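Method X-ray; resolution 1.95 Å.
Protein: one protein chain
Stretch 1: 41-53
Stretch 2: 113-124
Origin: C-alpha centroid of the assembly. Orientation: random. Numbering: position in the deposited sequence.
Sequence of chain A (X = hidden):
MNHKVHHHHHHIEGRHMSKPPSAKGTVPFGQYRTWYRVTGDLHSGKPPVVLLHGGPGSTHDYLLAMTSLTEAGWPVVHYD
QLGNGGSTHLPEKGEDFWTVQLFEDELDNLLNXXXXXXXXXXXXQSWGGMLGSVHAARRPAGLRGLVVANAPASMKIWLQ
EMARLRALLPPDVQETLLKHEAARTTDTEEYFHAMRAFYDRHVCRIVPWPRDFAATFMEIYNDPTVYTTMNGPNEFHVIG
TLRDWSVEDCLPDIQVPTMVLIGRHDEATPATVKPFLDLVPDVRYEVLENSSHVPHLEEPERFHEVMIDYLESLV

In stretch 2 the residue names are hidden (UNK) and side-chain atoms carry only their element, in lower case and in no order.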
# COMPACT_ATOMS: atom_id res chain seq x y z
N ASP A 41 -2.53 2.28 22.78
CA ASP A 41 -3.13 1.24 23.62
C ASP A 41 -4.29 0.56 22.89
O ASP A 41 -5.31 1.20 22.65
CB ASP A 41 -3.60 1.88 24.93
CG ASP A 41 -4.04 0.87 25.98
OD1 ASP A 41 -4.17 -0.35 25.66
OD2 ASP A 41 -4.27 1.29 27.13
N LEU A 42 -4.14 -0.72 22.56
CA LEU A 42 -5.10 -1.47 21.72
C LEU A 42 -6.55 -1.38 22.18
O LEU A 42 -7.46 -1.19 21.36
CB LEU A 42 -4.73 -2.97 21.62
CG LEU A 42 -3.76 -3.47 20.54
CD1 LEU A 42 -3.86 -4.98 20.41
CD2 LEU A 42 -4.02 -2.83 19.18
N HIS A 43 -6.78 -1.54 23.49
CA HIS A 43 -8.13 -1.58 24.02
C HIS A 43 -8.45 -0.36 24.90
O HIS A 43 -9.04 -0.49 25.96
CB HIS A 43 -8.36 -2.90 24.76
CG HIS A 43 -8.05 -4.10 23.93
ND1 HIS A 43 -8.89 -4.56 22.94
CD2 HIS A 43 -6.97 -4.92 23.91
CE1 HIS A 43 -8.36 -5.62 22.36
NE2 HIS A 43 -7.19 -5.86 22.93
N SER A 44 -8.05 0.82 24.43
CA SER A 44 -8.57 2.07 24.98
C SER A 44 -9.86 2.40 24.23
O SER A 44 -10.41 1.57 23.51
CB SER A 44 -7.55 3.19 24.85
OG SER A 44 -8.01 4.36 25.49
N GLY A 45 -10.34 3.63 24.38
CA GLY A 45 -11.63 4.02 23.79
C GLY A 45 -11.83 3.87 22.28
O GLY A 45 -12.98 3.94 21.83
N LYS A 46 -10.77 3.66 21.50
CA LYS A 46 -10.89 3.64 20.04
C LYS A 46 -10.35 2.37 19.39
O LYS A 46 -9.38 1.78 19.86
CB LYS A 46 -10.21 4.87 19.43
CG LYS A 46 -10.70 6.15 20.07
CD LYS A 46 -10.67 7.34 19.16
CE LYS A 46 -11.44 8.47 19.81
NZ LYS A 46 -11.07 9.74 19.16
N PRO A 47 -10.99 1.95 18.29
CA PRO A 47 -10.54 0.73 17.63
C PRO A 47 -9.21 0.91 16.89
O PRO A 47 -8.87 2.02 16.45
CB PRO A 47 -11.67 0.42 16.66
CG PRO A 47 -12.31 1.73 16.38
CD PRO A 47 -12.13 2.57 17.60
N PRO A 48 -8.43 -0.17 16.80
CA PRO A 48 -7.16 -0.07 16.10
C PRO A 48 -7.31 0.29 14.62
O PRO A 48 -8.26 -0.14 13.97
CB PRO A 48 -6.56 -1.47 16.28
CG PRO A 48 -7.70 -2.35 16.66
CD PRO A 48 -8.58 -1.47 17.47
N VAL A 49 -6.40 1.12 14.10
CA VAL A 49 -6.25 1.29 12.65
C VAL A 49 -5.12 0.37 12.17
O VAL A 49 -3.96 0.55 12.55
CB VAL A 49 -6.00 2.76 12.26
CG1 VAL A 49 -6.04 2.92 10.75
CG2 VAL A 49 -7.01 3.66 12.95
N VAL A 50 -5.47 -0.65 11.38
CA VAL A 50 -4.53 -1.64 10.89
C VAL A 50 -4.08 -1.20 9.50
O VAL A 50 -4.91 -0.95 8.62
CB VAL A 50 -5.18 -3.04 10.82
CG1 VAL A 50 -4.18 -4.09 10.37
CG2 VAL A 50 -5.78 -3.42 12.17
N LEU A 51 -2.76 -1.08 9.32
CA LEU A 51 -2.16 -0.52 8.12
C LEU A 51 -1.60 -1.63 7.23
O LEU A 51 -0.75 -2.42 7.66
CB LEU A 51 -1.02 0.45 8.48
CG LEU A 51 -1.32 1.48 9.57
CD1 LEU A 51 -0.07 2.33 9.79
CD2 LEU A 51 -2.50 2.35 9.23
N LEU A 52 -2.12 -1.70 6.00
CA LEU A 52 -1.62 -2.64 5.00
C LEU A 52 -0.66 -1.91 4.06
O LEU A 52 -1.09 -1.04 3.28
CB LEU A 52 -2.78 -3.24 4.20
CG LEU A 52 -4.03 -3.60 5.02
CD1 LEU A 52 -5.12 -4.11 4.10
CD2 LEU A 52 -3.70 -4.62 6.10
N HIS A 53 0.61 -2.28 4.11
CA HIS A 53 1.60 -1.69 3.20
C HIS A 53 1.46 -2.19 1.76
O HIS A 53 0.77 -3.20 1.47
CB HIS A 53 3.04 -1.91 3.71
CG HIS A 53 3.51 -3.33 3.67
ND1 HIS A 53 3.65 -4.04 2.50
CD2 HIS A 53 3.91 -4.16 4.66
CE1 HIS A 53 4.12 -5.25 2.77
NE2 HIS A 53 4.27 -5.35 4.08
N UNK A 113 -4.76 -13.25 16.01
CA UNK A 113 -3.67 -13.42 16.99
C UNK A 113 -3.54 -12.21 17.92
O UNK A 113 -3.27 -12.36 19.11
c UNK A 113 -2.32 -13.66 16.28
c UNK A 113 -2.17 -16.22 16.22
o UNK A 113 -1.66 -16.26 17.34
c UNK A 113 -2.24 -14.92 15.42
n UNK A 113 -2.67 -17.29 15.63
N UNK A 114 -3.75 -11.01 17.39
CA UNK A 114 -3.72 -9.80 18.23
C UNK A 114 -5.04 -9.56 18.99
O UNK A 114 -5.12 -8.61 19.75
c UNK A 114 -3.38 -8.57 17.38
c UNK A 114 -1.87 -7.30 15.86
c UNK A 114 -2.01 -8.56 16.70
c UNK A 114 -0.88 -8.66 17.70
N UNK A 115 -6.06 -10.38 18.77
CA UNK A 115 -7.34 -10.20 19.47
C UNK A 115 -8.10 -8.93 19.12
O UNK A 115 -8.76 -8.32 19.96
N UNK A 116 -8.00 -8.51 17.86
CA UNK A 116 -8.71 -7.31 17.40
C UNK A 116 -9.69 -7.60 16.27
O UNK A 116 -10.22 -6.69 15.68
c UNK A 116 -6.89 -5.79 18.21
c UNK A 116 -7.71 -6.21 16.99
c UNK A 116 -6.77 -6.68 15.88
c UNK A 116 -5.83 -5.60 15.37
N UNK A 117 -9.93 -8.88 15.96
CA UNK A 117 -10.84 -9.23 14.86
C UNK A 117 -12.25 -8.69 15.12
O UNK A 117 -13.01 -8.48 14.17
c UNK A 117 -10.86 -10.74 14.63
N UNK A 118 -12.59 -8.45 16.38
CA UNK A 118 -13.92 -7.95 16.75
C UNK A 118 -14.20 -6.49 16.43
O UNK A 118 -15.36 -6.08 16.39
N UNK A 119 -13.16 -5.68 16.20
CA UNK A 119 -13.32 -4.25 16.01
C UNK A 119 -12.04 -3.56 15.49
O UNK A 119 -11.05 -3.48 16.20
o UNK A 119 -14.42 -1.79 15.97
o UNK A 119 -14.48 -1.50 18.12
c UNK A 119 -14.25 -2.20 17.13
c UNK A 119 -13.74 -3.59 17.32
N UNK A 120 -12.07 -3.09 14.24
CA UNK A 120 -10.86 -2.56 13.60
C UNK A 120 -11.22 -1.72 12.38
O UNK A 120 -12.31 -1.87 11.83
c UNK A 120 -9.87 -3.68 13.24
c UNK A 120 -11.78 -6.61 11.72
o UNK A 120 -11.88 -7.51 9.49
c UNK A 120 -11.40 -6.57 10.40
c UNK A 120 -10.00 -4.67 10.90
c UNK A 120 -11.28 -5.68 12.63
c UNK A 120 -10.39 -4.70 12.24
c UNK A 120 -10.50 -5.60 9.98
N UNK A 121 -10.33 -0.80 12.01
CA UNK A 121 -10.42 -0.01 10.78
C UNK A 121 -9.23 -0.43 9.92
O UNK A 121 -8.16 -0.73 10.46
c UNK A 121 -10.41 1.50 11.10
c UNK A 121 -10.52 2.37 9.85
c UNK A 121 -11.54 1.84 12.06
N UNK A 122 -9.41 -0.52 8.61
CA UNK A 122 -8.30 -0.83 7.71
C UNK A 122 -7.90 0.37 6.86
O UNK A 122 -8.76 1.04 6.28
c UNK A 122 -8.80 -3.42 7.24
c UNK A 122 -7.60 -3.90 8.04
c UNK A 122 -9.01 -4.31 6.02
c UNK A 122 -8.64 -1.99 6.75
N UNK A 123 -6.59 0.63 6.83
CA UNK A 123 -5.98 1.60 5.91
C UNK A 123 -5.05 0.80 5.02
O UNK A 123 -4.16 0.11 5.50
c UNK A 123 -2.95 5.45 4.33
c UNK A 123 -4.25 5.74 4.73
c UNK A 123 -2.39 4.25 4.67
c UNK A 123 -3.13 3.33 5.42
c UNK A 123 -5.20 2.65 6.69
c UNK A 123 -4.98 4.83 5.49
c UNK A 123 -4.43 3.62 5.84
N UNK A 124 -5.27 0.85 3.72
CA UNK A 124 -4.47 0.07 2.79
C UNK A 124 -3.85 1.02 1.80
O UNK A 124 -4.56 1.74 1.14

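Position 113 carries three side-chain carbons in a row, the third bearing one oxygen and one nitrogen; it makes no contact with stretch 1, and this amide of two linking carbons is Gln-113. Position 114 has four carbons forked at the second, the pattern of Leu-114, whose backbone O lies 3.9 Å from Leu-42 CD1. Position 115 has no side-chain atoms and a positive phi (66°), which favours glycine; Gly-115 closes the preceding helix in a Schellman motif, and its O approaches the edge of the His-43 ring, 3.6 Å from CE1.

At position 116 four carbons fork at the first, one arm two carbons long; the CA-to-CB bond points toward stretch 1, and the carbons lie among Leu-42, Pro-48 and Val-50. This is Ile-116: its CG2 lies 3.8 Å from Leu-42 CD1 and 3.9 Å from Pro-48 CG, while its CD1 reaches to 3.9 Å from Val-50 CG2. Position 117, with one carbon, is Ala-117, and position 118, with none, is Gly-118; both lie in a type I turn from 116 to 119, out of reach of stretch 1. At position 119 two carbons end in two oxygens, a short carboxylate with one oxygen near Pro-47: Asp-119. Its OD1 sits 3.6 Å from Pro-47 CB, but both carboxylate oxygens find their hydrogen bonds elsewhere in the structure.

Position 120 shows one carbon, near Pro-48 and Val-50, then a six-carbon ring bearing an oxygen, hence Tyr-120. The ring leads away from stretch 1, leaving CB 4.2 Å from Val-50 CG2. Position 121 has one carbon carrying two more, beside Pro-47 and Val-49, and is Val-121. Position 122 has four carbons forked at the second, close to Val-50 and Leu-52; it is Leu-122, with CD2 3.8 Å from Val-50 CB. Position 123 has one carbon, near Val-49 and Leu-51, and a plain six-carbon ring: Phe-123, whose CB packs 3.7 Å from Leu-51 CD2. Position 124 lacks a side chain and is Gly-124; an ideal CB would stand only 3.7 Å from Leu-52 CD1.

The contact is a parallel pairing of strands 49-52 and 120-124, extended by loop packing. Because parallel strands bond alternately to residues flanking their partner, Val-121 N donates to Pro-48 O (2.9 Å) and Val-50 N to Val-121 O (2.8 Å); Phe-123 N to Val-50 O (2.9 Å) and Leu-52 N to Phe-123 O (2.8 Å) repeat the pattern. All four bonds are nearly straight. Val-49, Leu-51, Val-121 and Phe-123 share one face of the sheet, Val-50, Leu-52 and Leu-122 the other. Ile-116 extends the apolar packing from Val-50 through Pro-48 to Leu-42, joining the sheet to the loops before it.

Stretch 2 113-124: QLGIAGDYVLFG
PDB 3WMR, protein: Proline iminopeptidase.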